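Local coordinates for protein anabena Tic22 (Anabaena sp., PDB 4EV1) that probably acts as a chaperone in protein transport, perhaps at the thylakoids, as a member of the Tic22-like family, at residues Glu9-Tyr17 / Leu209-Ile219; Phe130-Ala141 / His179-Asp190. All coordinates share one frame; numbering follows the deposited sequence.

Contact 1 of 2, residues Glu9-Tyr17 / Leu209-Ile219; sequences EKLDSVPIY and LVPSPESREYI. With EDO (1,2-ethanediol), chain G.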
loop_
_atom_site.group_PDB
_atom_site.type_symbol
_atom_site.label_atom_id
_atom_site.label_comp_id
_atom_site.label_asym_id
_atom_site.label_seq_id
_atom_site.Cartn_x
_atom_site.Cartn_y
_atom_site.Cartn_z
ATOM N N GLU A 9 5.652 6.436 -10.418
ATOM C CA GLU A 9 5.323 5.346 -11.337
ATOM C C GLU A 9 5.526 3.967 -10.715
ATOM O O GLU A 9 4.839 3.032 -11.096
ATOM C CB GLU A 9 6.162 5.426 -12.607
ATOM C CG GLU A 9 5.788 6.565 -13.509
ATOM C CD GLU A 9 6.789 6.749 -14.658
ATOM O OE1 GLU A 9 7.537 5.782 -14.972
ATOM O OE2 GLU A 9 6.815 7.860 -15.239
ATOM N N LYS A 10 6.472 3.849 -9.779
ATOM C CA LYS A 10 6.684 2.605 -9.036
ATOM C C LYS A 10 5.508 2.384 -8.089
ATOM O O LYS A 10 4.934 1.304 -8.046
ATOM C CB LYS A 10 8.009 2.623 -8.259
ATOM C CG LYS A 10 9.282 2.499 -9.156
ATOM C CD LYS A 10 10.502 2.294 -8.322
ATOM C CE LYS A 10 11.755 2.232 -9.162
ATOM N NZ LYS A 10 11.650 1.154 -10.156
ATOM N N LEU A 11 5.169 3.413 -7.337
ATOM C CA LEU A 11 4.028 3.353 -6.415
ATOM C C LEU A 11 2.693 3.090 -7.121
ATOM O O LEU A 11 1.793 2.441 -6.554
ATOM C CB LEU A 11 3.931 4.655 -5.608
ATOM C CG LEU A 11 5.065 4.956 -4.654
ATOM C CD1 LEU A 11 4.932 6.367 -3.997
ATOM C CD2 LEU A 11 5.217 3.849 -3.603
ATOM N N ASP A 12 2.538 3.610 -8.334
ATOM C CA ASP A 12 1.303 3.461 -9.101
ATOM C C ASP A 12 0.928 2.013 -9.460
ATOM O O ASP A 12 -0.208 1.749 -9.851
ATOM C CB ASP A 12 1.364 4.266 -10.405
ATOM C CG ASP A 12 1.043 5.747 -10.224
ATOM O OD1 ASP A 12 0.688 6.179 -9.120
ATOM O OD2 ASP A 12 1.132 6.493 -11.225
ATOM N N SER A 13 1.867 1.087 -9.339
ATOM C CA SER A 13 1.552 -0.341 -9.523
ATOM C C SER A 13 0.475 -0.796 -8.556
ATOM O O SER A 13 -0.178 -1.779 -8.795
ATOM C CB SER A 13 2.765 -1.191 -9.192
ATOM O OG SER A 13 3.724 -1.098 -10.202
ATOM N N VAL A 14 0.412 -0.127 -7.406
ATOM C CA VAL A 14 -0.369 -0.592 -6.262
ATOM C C VAL A 14 -1.682 0.168 -6.241
ATOM O O VAL A 14 -1.678 1.398 -6.103
ATOM C CB VAL A 14 0.405 -0.354 -4.966
ATOM C CG1 VAL A 14 -0.342 -0.858 -3.761
ATOM C CG2 VAL A 14 1.826 -1.003 -5.036
ATOM N N PRO A 15 -2.804 -0.536 -6.357
ATOM C CA PRO A 15 -4.083 0.167 -6.187
ATOM C C PRO A 15 -4.456 0.343 -4.705
ATOM O O PRO A 15 -4.214 -0.527 -3.887
ATOM C CB PRO A 15 -5.087 -0.733 -6.901
ATOM C CG PRO A 15 -4.544 -2.069 -6.775
ATOM C CD PRO A 15 -3.006 -1.963 -6.644
ATOM N N ILE A 16 -5.058 1.483 -4.391
ATOM C CA ILE A 16 -5.511 1.786 -3.074
ATOM C C ILE A 16 -7.008 1.939 -3.229
ATOM O O ILE A 16 -7.472 2.525 -4.208
ATOM C CB ILE A 16 -4.886 3.113 -2.592
ATOM C CG1 ILE A 16 -3.351 2.994 -2.584
ATOM C CG2 ILE A 16 -5.465 3.536 -1.203
ATOM C CD1 ILE A 16 -2.753 2.020 -1.587
ATOM N N TYR A 17 -7.783 1.428 -2.297
ATOM C CA TYR A 17 -9.275 1.507 -2.404
ATOM C C TYR A 17 -9.853 2.561 -1.432
ATOM O O TYR A 17 -9.614 2.503 -0.253
ATOM C CB TYR A 17 -9.831 0.117 -2.171
ATOM C CG TYR A 17 -9.227 -0.872 -3.132
ATOM C CD1 TYR A 17 -9.603 -0.883 -4.461
ATOM C CD2 TYR A 17 -8.248 -1.752 -2.734
ATOM C CE1 TYR A 17 -9.047 -1.765 -5.359
ATOM C CE2 TYR A 17 -7.658 -2.643 -3.645
ATOM C CZ TYR A 17 -8.068 -2.626 -4.978
ATOM O OH TYR A 17 -7.526 -3.506 -5.899
ATOM N N LEU A 209 6.964 -2.726 -6.995
ATOM C CA LEU A 209 5.987 -3.097 -5.979
ATOM C C LEU A 209 4.955 -4.005 -6.603
ATOM O O LEU A 209 4.403 -3.672 -7.631
ATOM C CB LEU A 209 5.263 -1.863 -5.427
ATOM C CG LEU A 209 6.137 -1.052 -4.473
ATOM C CD1 LEU A 209 7.124 -0.215 -5.225
ATOM C CD2 LEU A 209 5.235 -0.200 -3.565
ATOM N N VAL A 210 4.696 -5.144 -5.969
ATOM C CA VAL A 210 3.768 -6.130 -6.510
ATOM C C VAL A 210 2.544 -6.179 -5.572
ATOM O O VAL A 210 2.644 -6.615 -4.419
ATOM C CB VAL A 210 4.426 -7.532 -6.634
ATOM C CG1 VAL A 210 3.447 -8.532 -7.207
ATOM C CG2 VAL A 210 5.716 -7.476 -7.523
ATOM N N PRO A 211 1.389 -5.678 -6.039
ATOM C CA PRO A 211 0.222 -5.768 -5.176
ATOM C C PRO A 211 -0.331 -7.185 -5.002
ATOM O O PRO A 211 0.161 -8.134 -5.570
ATOM C CB PRO A 211 -0.779 -4.881 -5.879
ATOM C CG PRO A 211 -0.425 -5.028 -7.336
ATOM C CD PRO A 211 1.052 -5.187 -7.389
ATOM N N SER A 212 -1.358 -7.312 -4.186
ATOM C CA SER A 212 -1.884 -8.601 -3.783
ATOM C C SER A 212 -2.511 -9.330 -4.973
ATOM O O SER A 212 -2.781 -8.698 -5.990
ATOM C CB SER A 212 -2.982 -8.358 -2.776
ATOM O OG SER A 212 -4.100 -7.740 -3.449
ATOM N N PRO A 213 -2.686 -10.660 -4.876
ATOM C CA PRO A 213 -3.281 -11.381 -6.013
ATOM C C PRO A 213 -4.660 -10.826 -6.384
ATOM O O PRO A 213 -5.007 -10.764 -7.578
ATOM C CB PRO A 213 -3.412 -12.830 -5.508
ATOM C CG PRO A 213 -2.438 -12.973 -4.442
ATOM C CD PRO A 213 -2.237 -11.584 -3.816
ATOM N N GLU A 214 -5.417 -10.446 -5.371
ATOM C CA GLU A 214 -6.750 -9.900 -5.585
ATOM C C GLU A 214 -6.719 -8.582 -6.358
ATOM O O GLU A 214 -7.529 -8.368 -7.252
ATOM C CB GLU A 214 -7.478 -9.715 -4.263
ATOM C CG GLU A 214 -7.746 -11.018 -3.499
ATOM C CD GLU A 214 -6.524 -11.629 -2.728
ATOM O OE1 GLU A 214 -5.445 -11.011 -2.570
ATOM O OE2 GLU A 214 -6.672 -12.784 -2.251
ATOM N N SER A 215 -5.772 -7.710 -6.016
ATOM C CA SER A 215 -5.604 -6.433 -6.730
ATOM C C SER A 215 -5.109 -6.650 -8.165
ATOM O O SER A 215 -5.484 -5.917 -9.081
ATOM C CB SER A 215 -4.666 -5.511 -5.930
ATOM O OG SER A 215 -5.392 -4.903 -4.871
ATOM N N ARG A 216 -4.200 -7.611 -8.351
ATOM C CA ARG A 216 -3.672 -7.897 -9.696
ATOM C C ARG A 216 -4.809 -8.363 -10.611
ATOM O O ARG A 216 -4.917 -7.894 -11.744
ATOM C CB ARG A 216 -2.577 -8.972 -9.652
ATOM C CG ARG A 216 -1.284 -8.480 -8.995
ATOM C CD ARG A 216 -0.136 -9.378 -9.357
ATOM N NE ARG A 216 -0.375 -10.812 -9.075
ATOM C CZ ARG A 216 -0.096 -11.425 -7.922
ATOM N NH1 ARG A 216 0.358 -10.746 -6.868
ATOM N NH2 ARG A 216 -0.286 -12.741 -7.798
ATOM N N GLU A 217 -5.641 -9.260 -10.092
ATOM C CA GLU A 217 -6.824 -9.777 -10.773
ATOM C C GLU A 217 -7.818 -8.636 -11.068
ATOM O O GLU A 217 -8.251 -8.489 -12.195
ATOM C CB GLU A 217 -7.499 -10.846 -9.909
ATOM C CG GLU A 217 -8.786 -11.479 -10.523
ATOM C CD GLU A 217 -9.473 -12.526 -9.612
ATOM O OE1 GLU A 217 -9.163 -12.622 -8.406
ATOM O OE2 GLU A 217 -10.379 -13.233 -10.109
ATOM N N TYR A 218 -8.129 -7.818 -10.069
ATOM C CA TYR A 218 -9.024 -6.681 -10.270
ATOM C C TYR A 218 -8.536 -5.744 -11.366
ATOM O O TYR A 218 -9.325 -5.298 -12.205
ATOM C CB TYR A 218 -9.199 -5.897 -8.981
ATOM C CG TYR A 218 -10.069 -4.690 -9.135
ATOM C CD1 TYR A 218 -11.437 -4.841 -9.330
ATOM C CD2 TYR A 218 -9.532 -3.411 -9.123
ATOM C CE1 TYR A 218 -12.242 -3.771 -9.492
ATOM C CE2 TYR A 218 -10.355 -2.297 -9.292
ATOM C CZ TYR A 218 -11.700 -2.489 -9.468
ATOM O OH TYR A 218 -12.549 -1.444 -9.664
ATOM N N ILE A 219 -7.237 -5.435 -11.338
ATOM C CA ILE A 219 -6.634 -4.507 -12.278
ATOM C C ILE A 219 -6.742 -5.056 -13.691
ATOM O O ILE A 219 -7.019 -4.291 -14.601
ATOM C CB ILE A 219 -5.155 -4.208 -11.944
ATOM C CG1 ILE A 219 -5.047 -3.237 -10.796
ATOM C CG2 ILE A 219 -4.401 -3.620 -13.144
ATOM C CD1 ILE A 219 -3.658 -3.295 -10.158
HETATM C C1 EDO G . -6.746 -8.374 -0.870
HETATM O O1 EDO G . -5.776 -9.106 -0.138
HETATM C C2 EDO G . -5.960 -7.612 -1.929
HETATM O O2 EDO G . -5.426 -6.337 -1.533
HETATM O O HOH W 1 6.241 -0.817 -8.938
HETATM O O HOH W 2 -4.046 -3.119 -3.065
HETATM O O HOH W 3 -8.889 -5.914 -5.787
#
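Tyr17 and Ser215 meet at their hydroxyls, and each first torsion sets its group anti to its own carbonyl carbon (chi1 -56° for Tyr17, -80° for Ser215). Tyr17 OH lies 2.7 Å from Ser215 OG, within hydrogen-bonding distance. Ser215 OG sits at the Tyr17 ring edge, in its plane. Each hydroxyl also binds a water: one donates to Pro15 O and accepts from Ser215 OG, while another bonds Tyr17 OH at 2.8 Å and reaches Glu214 O weakly. Tyr218 passes beside the Tyr17 ring in the opposite direction, its CD2 4.1 Å from Tyr17 CE1. A phenylalanine at Tyr17 would probably leave Ser215 OG without this partner and the water on Glu214 O less firmly held. This is where, within the Tic22 fold, the N-terminal strand 15-20 meets the C-terminal helix 213-220; the axes of their short segments cross at 97°. Ser212 is the N-cap of that helix, its OG accepting from Ser215 N. Pro15, at the start of the strand, packs on Ser215 and Ile219, its CG 3.7 Å from Ile219 CD1; its CD touches Pro211 CB, the proline rings crossing at about a right angle. Before the strand, Leu209 CB meets Val14 CG2 at 3.6 Å, and Leu209 CD2 lies alongside Leu11 CD2. A third water joins the two backbones, donating to Lys10 O at 2.6 Å, accepting from Leu209 N and bonding Ser13 OG. Lys10 NZ itself turns to the carbonyls of Val207 and Asn205. Leu11 also rests on Leu85 and Tyr89 of helix 85-94.

Contact 2 of 2, residues Phe130-Ala141 / His179-Asp190; sequences FKSVPMFAVRFA and HPKADIQVLDID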
loop_
_atom_site.group_PDB
_atom_site.type_symbol
_atom_site.label_atom_id
_atom_site.label_comp_id
_atom_site.label_asym_id
_atom_site.label_seq_id
_atom_site.Cartn_x
_atom_site.Cartn_y
_atom_site.Cartn_z
ATOM N N PHE A 130 2.398 -4.393 14.616
ATOM C CA PHE A 130 2.987 -3.890 13.363
ATOM C C PHE A 130 2.366 -2.567 12.878
ATOM O O PHE A 130 1.155 -2.460 12.677
ATOM C CB PHE A 130 2.900 -4.928 12.243
ATOM C CG PHE A 130 3.849 -4.662 11.105
ATOM C CD1 PHE A 130 5.167 -5.085 11.175
ATOM C CD2 PHE A 130 3.426 -3.963 9.970
ATOM C CE1 PHE A 130 6.063 -4.841 10.116
ATOM C CE2 PHE A 130 4.305 -3.708 8.912
ATOM C CZ PHE A 130 5.628 -4.143 8.978
ATOM N N LYS A 131 3.228 -1.575 12.672
ATOM C CA LYS A 131 2.818 -0.295 12.102
ATOM C C LYS A 131 3.004 -0.237 10.580
ATOM O O LYS A 131 3.941 -0.803 10.006
ATOM C CB LYS A 131 3.598 0.856 12.757
ATOM C CG LYS A 131 3.483 0.908 14.288
ATOM C CD LYS A 131 4.616 1.738 14.891
ATOM C CE LYS A 131 4.319 2.155 16.318
ATOM N NZ LYS A 131 5.482 2.935 16.847
ATOM N N SER A 132 2.096 0.456 9.937
ATOM C CA SER A 132 2.183 0.721 8.500
ATOM C C SER A 132 1.810 -0.531 7.701
ATOM O O SER A 132 1.401 -1.567 8.260
ATOM C CB SER A 132 3.592 1.249 8.115
ATOM O OG SER A 132 3.600 1.818 6.805
ATOM N N VAL A 133 1.964 -0.417 6.388
ATOM C CA VAL A 133 1.599 -1.486 5.453
ATOM C C VAL A 133 2.838 -2.334 5.245
ATOM O O VAL A 133 3.850 -1.818 4.823
ATOM C CB VAL A 133 1.197 -0.921 4.093
ATOM C CG1 VAL A 133 0.792 -2.035 3.121
ATOM C CG2 VAL A 133 0.011 0.088 4.249
ATOM N N PRO A 134 2.778 -3.634 5.565
ATOM C CA PRO A 134 4.010 -4.401 5.367
ATOM C C PRO A 134 4.262 -4.722 3.896
ATOM O O PRO A 134 3.346 -4.621 3.058
ATOM C CB PRO A 134 3.767 -5.699 6.152
ATOM C CG PRO A 134 2.311 -5.814 6.277
ATOM C CD PRO A 134 1.710 -4.422 6.192
ATOM N N MET A 135 5.524 -5.013 3.607
ATOM C CA MET A 135 5.956 -5.563 2.318
ATOM C C MET A 135 6.971 -6.689 2.594
ATOM O O MET A 135 7.615 -6.732 3.653
ATOM C CB MET A 135 6.586 -4.479 1.463
ATOM C CG MET A 135 5.691 -3.260 1.224
ATOM S SD MET A 135 6.373 -2.116 -0.002
ATOM C CE MET A 135 5.897 -2.907 -1.481
ATOM N N PHE A 136 7.140 -7.582 1.635
ATOM C CA PHE A 136 7.913 -8.771 1.860
ATOM C C PHE A 136 8.893 -8.920 0.744
ATOM O O PHE A 136 8.497 -8.846 -0.416
ATOM C CB PHE A 136 7.001 -9.984 1.945
ATOM C CG PHE A 136 5.867 -9.799 2.914
ATOM C CD1 PHE A 136 4.662 -9.273 2.494
ATOM C CD2 PHE A 136 6.020 -10.113 4.259
ATOM C CE1 PHE A 136 3.615 -9.082 3.383
ATOM C CE2 PHE A 136 4.969 -9.940 5.152
ATOM C CZ PHE A 136 3.763 -9.419 4.703
ATOM N N ALA A 137 10.171 -9.139 1.096
ATOM C CA ALA A 137 11.202 -9.246 0.075
ATOM C C ALA A 137 12.015 -10.491 0.361
ATOM O O ALA A 137 12.412 -10.738 1.522
ATOM C CB ALA A 137 12.093 -7.988 0.068
ATOM N N VAL A 138 12.241 -11.279 -0.684
ATOM C CA VAL A 138 12.990 -12.519 -0.549
ATOM C C VAL A 138 14.486 -12.261 -0.633
ATOM O O VAL A 138 14.939 -11.520 -1.493
ATOM C CB VAL A 138 12.563 -13.526 -1.604
ATOM C CG1 VAL A 138 13.463 -14.805 -1.580
ATOM C CG2 VAL A 138 11.104 -13.860 -1.360
ATOM N N ARG A 139 15.237 -12.872 0.275
ATOM C CA ARG A 139 16.690 -12.690 0.293
ATOM C C ARG A 139 17.332 -14.032 0.178
ATOM O O ARG A 139 16.769 -15.030 0.631
ATOM C CB ARG A 139 17.152 -12.055 1.593
ATOM C CG ARG A 139 16.496 -10.739 1.937
ATOM C CD ARG A 139 17.134 -10.165 3.175
ATOM N NE ARG A 139 16.701 -10.839 4.391
ATOM C CZ ARG A 139 16.852 -10.345 5.619
ATOM N NH1 ARG A 139 17.428 -9.163 5.814
ATOM N NH2 ARG A 139 16.408 -11.040 6.662
ATOM N N PHE A 140 18.514 -14.056 -0.422
ATOM C CA PHE A 140 19.314 -15.278 -0.496
ATOM C C PHE A 140 19.655 -15.825 0.917
ATOM O O PHE A 140 19.711 -17.048 1.129
ATOM C CB PHE A 140 20.595 -15.025 -1.305
ATOM C CG PHE A 140 20.357 -14.814 -2.785
ATOM C CD1 PHE A 140 19.957 -15.876 -3.597
ATOM C CD2 PHE A 140 20.512 -13.577 -3.359
ATOM C CE1 PHE A 140 19.701 -15.684 -4.952
ATOM C CE2 PHE A 140 20.267 -13.383 -4.715
ATOM C CZ PHE A 140 19.873 -14.428 -5.509
ATOM N N ALA A 141 19.885 -14.912 1.857
ATOM C CA ALA A 141 20.118 -15.245 3.264
ATOM C C ALA A 141 19.993 -13.949 4.051
ATOM O O ALA A 141 20.104 -12.879 3.464
ATOM C CB ALA A 141 21.526 -15.877 3.467
ATOM N N HIS A 179 19.409 -22.268 -2.365
ATOM C CA HIS A 179 19.791 -21.334 -1.293
ATOM C C HIS A 179 19.035 -21.669 -0.011
ATOM O O HIS A 179 18.035 -21.028 0.319
ATOM C CB HIS A 179 19.528 -19.886 -1.716
ATOM C CG HIS A 179 20.240 -19.490 -2.971
ATOM N ND1 HIS A 179 21.497 -18.922 -2.968
ATOM C CD2 HIS A 179 19.876 -19.599 -4.273
ATOM C CE1 HIS A 179 21.874 -18.691 -4.214
ATOM N NE2 HIS A 179 20.911 -19.100 -5.026
ATOM N N PRO A 180 19.502 -22.701 0.712
ATOM C CA PRO A 180 18.711 -23.230 1.840
ATOM C C PRO A 180 18.530 -22.254 2.994
ATOM O O PRO A 180 17.600 -22.430 3.783
ATOM C CB PRO A 180 19.516 -24.459 2.290
ATOM C CG PRO A 180 20.321 -24.842 1.090
ATOM C CD PRO A 180 20.685 -23.547 0.438
ATOM N N LYS A 181 19.401 -21.249 3.074
ATOM C CA LYS A 181 19.302 -20.164 4.050
ATOM C C LYS A 181 18.388 -18.994 3.610
ATOM O O LYS A 181 18.226 -18.017 4.352
ATOM C CB LYS A 181 20.700 -19.621 4.351
ATOM C CG LYS A 181 21.585 -20.610 5.149
ATOM C CD LYS A 181 23.078 -20.322 5.031
ATOM C CE LYS A 181 23.681 -19.716 6.301
ATOM N NZ LYS A 181 22.945 -18.496 6.737
ATOM N N ALA A 182 17.811 -19.084 2.410
ATOM C CA ALA A 182 16.923 -18.008 1.903
ATOM C C ALA A 182 15.774 -17.688 2.867
ATOM O O ALA A 182 15.259 -18.559 3.562
ATOM C CB ALA A 182 16.386 -18.347 0.515
ATOM N N ASP A 183 15.390 -16.414 2.935
ATOM C CA ASP A 183 14.287 -16.027 3.793
ATOM C C ASP A 183 13.513 -14.847 3.231
ATOM O O ASP A 183 13.891 -14.270 2.200
ATOM C CB ASP A 183 14.778 -15.725 5.207
ATOM C CG ASP A 183 15.446 -14.380 5.329
ATOM O OD1 ASP A 183 15.867 -13.802 4.311
ATOM O OD2 ASP A 183 15.564 -13.885 6.468
ATOM N N ILE A 184 12.434 -14.507 3.924
ATOM C CA ILE A 184 11.642 -13.330 3.580
ATOM C C ILE A 184 11.911 -12.246 4.617
ATOM O O ILE A 184 11.698 -12.480 5.796
ATOM C CB ILE A 184 10.143 -13.650 3.581
ATOM C CG1 ILE A 184 9.846 -14.828 2.650
ATOM C CG2 ILE A 184 9.340 -12.387 3.166
ATOM C CD1 ILE A 184 8.376 -15.312 2.680
ATOM N N GLN A 185 12.357 -11.067 4.176
ATOM C CA GLN A 185 12.461 -9.890 5.042
ATOM C C GLN A 185 11.149 -9.100 5.110
ATOM O O GLN A 185 10.514 -8.812 4.084
ATOM C CB GLN A 185 13.543 -8.937 4.548
ATOM C CG GLN A 185 13.960 -7.888 5.560
ATOM C CD GLN A 185 14.923 -6.862 5.000
ATOM O OE1 GLN A 185 15.121 -6.768 3.795
ATOM N NE2 GLN A 185 15.539 -6.084 5.883
ATOM N N VAL A 186 10.772 -8.735 6.332
ATOM C CA VAL A 186 9.644 -7.849 6.535
ATOM C C VAL A 186 10.092 -6.385 6.409
ATOM O O VAL A 186 11.037 -5.929 7.077
ATOM C CB VAL A 186 8.969 -8.087 7.870
ATOM C CG1 VAL A 186 7.783 -7.142 8.011
ATOM C CG2 VAL A 186 8.520 -9.506 7.922
ATOM N N LEU A 187 9.440 -5.675 5.493
ATOM C CA LEU A 187 9.665 -4.255 5.273
ATOM C C LEU A 187 8.327 -3.544 5.499
ATOM O O LEU A 187 7.319 -4.176 5.767
ATOM C CB LEU A 187 10.141 -3.997 3.841
ATOM C CG LEU A 187 11.452 -4.685 3.424
ATOM C CD1 LEU A 187 11.592 -4.738 1.914
ATOM C CD2 LEU A 187 12.659 -3.986 4.081
ATOM N N ASP A 188 8.339 -2.234 5.418
ATOM C CA ASP A 188 7.099 -1.485 5.326
ATOM C C ASP A 188 7.216 -0.374 4.316
ATOM O O ASP A 188 8.315 0.064 3.988
ATOM C CB ASP A 188 6.624 -0.966 6.683
ATOM C CG ASP A 188 7.539 0.027 7.269
ATOM O OD1 ASP A 188 7.808 1.030 6.609
ATOM O OD2 ASP A 188 7.972 -0.166 8.428
ATOM N N ILE A 189 6.067 0.036 3.795
ATOM C CA ILE A 189 6.020 0.973 2.679
ATOM C C ILE A 189 6.654 2.329 2.974
ATOM O O ILE A 189 7.267 2.932 2.096
ATOM C CB ILE A 189 4.574 1.171 2.179
ATOM C CG1 ILE A 189 4.568 1.913 0.850
ATOM C CG2 ILE A 189 3.750 1.946 3.179
ATOM C CD1 ILE A 189 5.081 1.044 -0.261
ATOM N N ASP A 190 6.509 2.822 4.191
ATOM C CA ASP A 190 7.168 4.092 4.561
ATOM C C ASP A 190 8.710 3.985 4.518
ATOM O O ASP A 190 9.382 4.852 4.021
ATOM C CB ASP A 190 6.706 4.532 5.945
ATOM C CG ASP A 190 5.226 4.925 5.959
ATOM O OD1 ASP A 190 4.921 5.983 5.388
ATOM O OD2 ASP A 190 4.383 4.158 6.502
#
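Arg139 grips Asp183 side-on, NE to OD1 at 3.1 Å and NH2 to OD2 at 3.0 Å. Both carboxylate oxygens use their syn lone pairs, and the two planes are only 2° apart, so the paired bonds fix the rotation of the guanidinium in the carboxylate plane of this salt bridge. Asp183 turns its carboxylate between its backbone N and carbonyl carbon (chi1 77°), which brings it to the edge of Arg139. Gln185 stacks its amide over one face of the same guanidinium, the planes 15° apart; its OE1 is satisfied by the hydroxyl of Tyr146.

The backbones form an antiparallel two-stranded ladder. Met135 with Leu187, Ala137 with Gln185 and Arg139 with Asp183 are hydrogen-bonded pairs, each joined by two N-H...O bonds. The ladder is extended past the strand by Ile189 N, which donates to Val133 O at 3.1 Å. Beyond it, Ser132 OG donates to Asp190 OD2 across a very short 2.5 Å; the other oxygen, Asp190 OD1, is hydrogen-bonded to N of a 2-[N-cyclohexylamino]ethane sulfonic acid, probably from the crystallisation liquor. Asp188 OD1 caps Gly191 N at the start of helix 189-198.

At the opposite end, Phe140 points an edge at the face of His179 in a tilted edge-to-face pair, with CD1 over the His179 ring centre. Apolar contacts add to the ladder: Met135 SD meets Ile189 CD1 at 3.4 Å, and Phe130 CE1 meets Val186 CG1 at 3.6 Å.

Ile184 and Val186 rest on Leu119 of helix 110-121, and Phe136 packs on both that helix and helix 165-175. On the other face, Met135, Ala137 and Leu187 lie against Leu161 of strand 156-162.

From the N terminus, helix 4-11 and the start of strand 15-20 form the first half of contact 1, which is completed 192 residues later by strand 207-210 and helix 213-220. Contact 1 thus closes the long loop that holds nearly the whole fold and brings the N-terminal helix and strand to the C-terminal strand and helix. Contact 2 closes a shorter loop of 37 residues within it, pairing strand 134-139 with strand 183-188; the two loops nest and do not cross. Their centres lie 18 Å apart, yet they touch: Leu209 CD2 packs 3.5 Å from Met135 CE and likewise against Ile189 CD1. Strand 207-210 follows helix 189-198 in the chain.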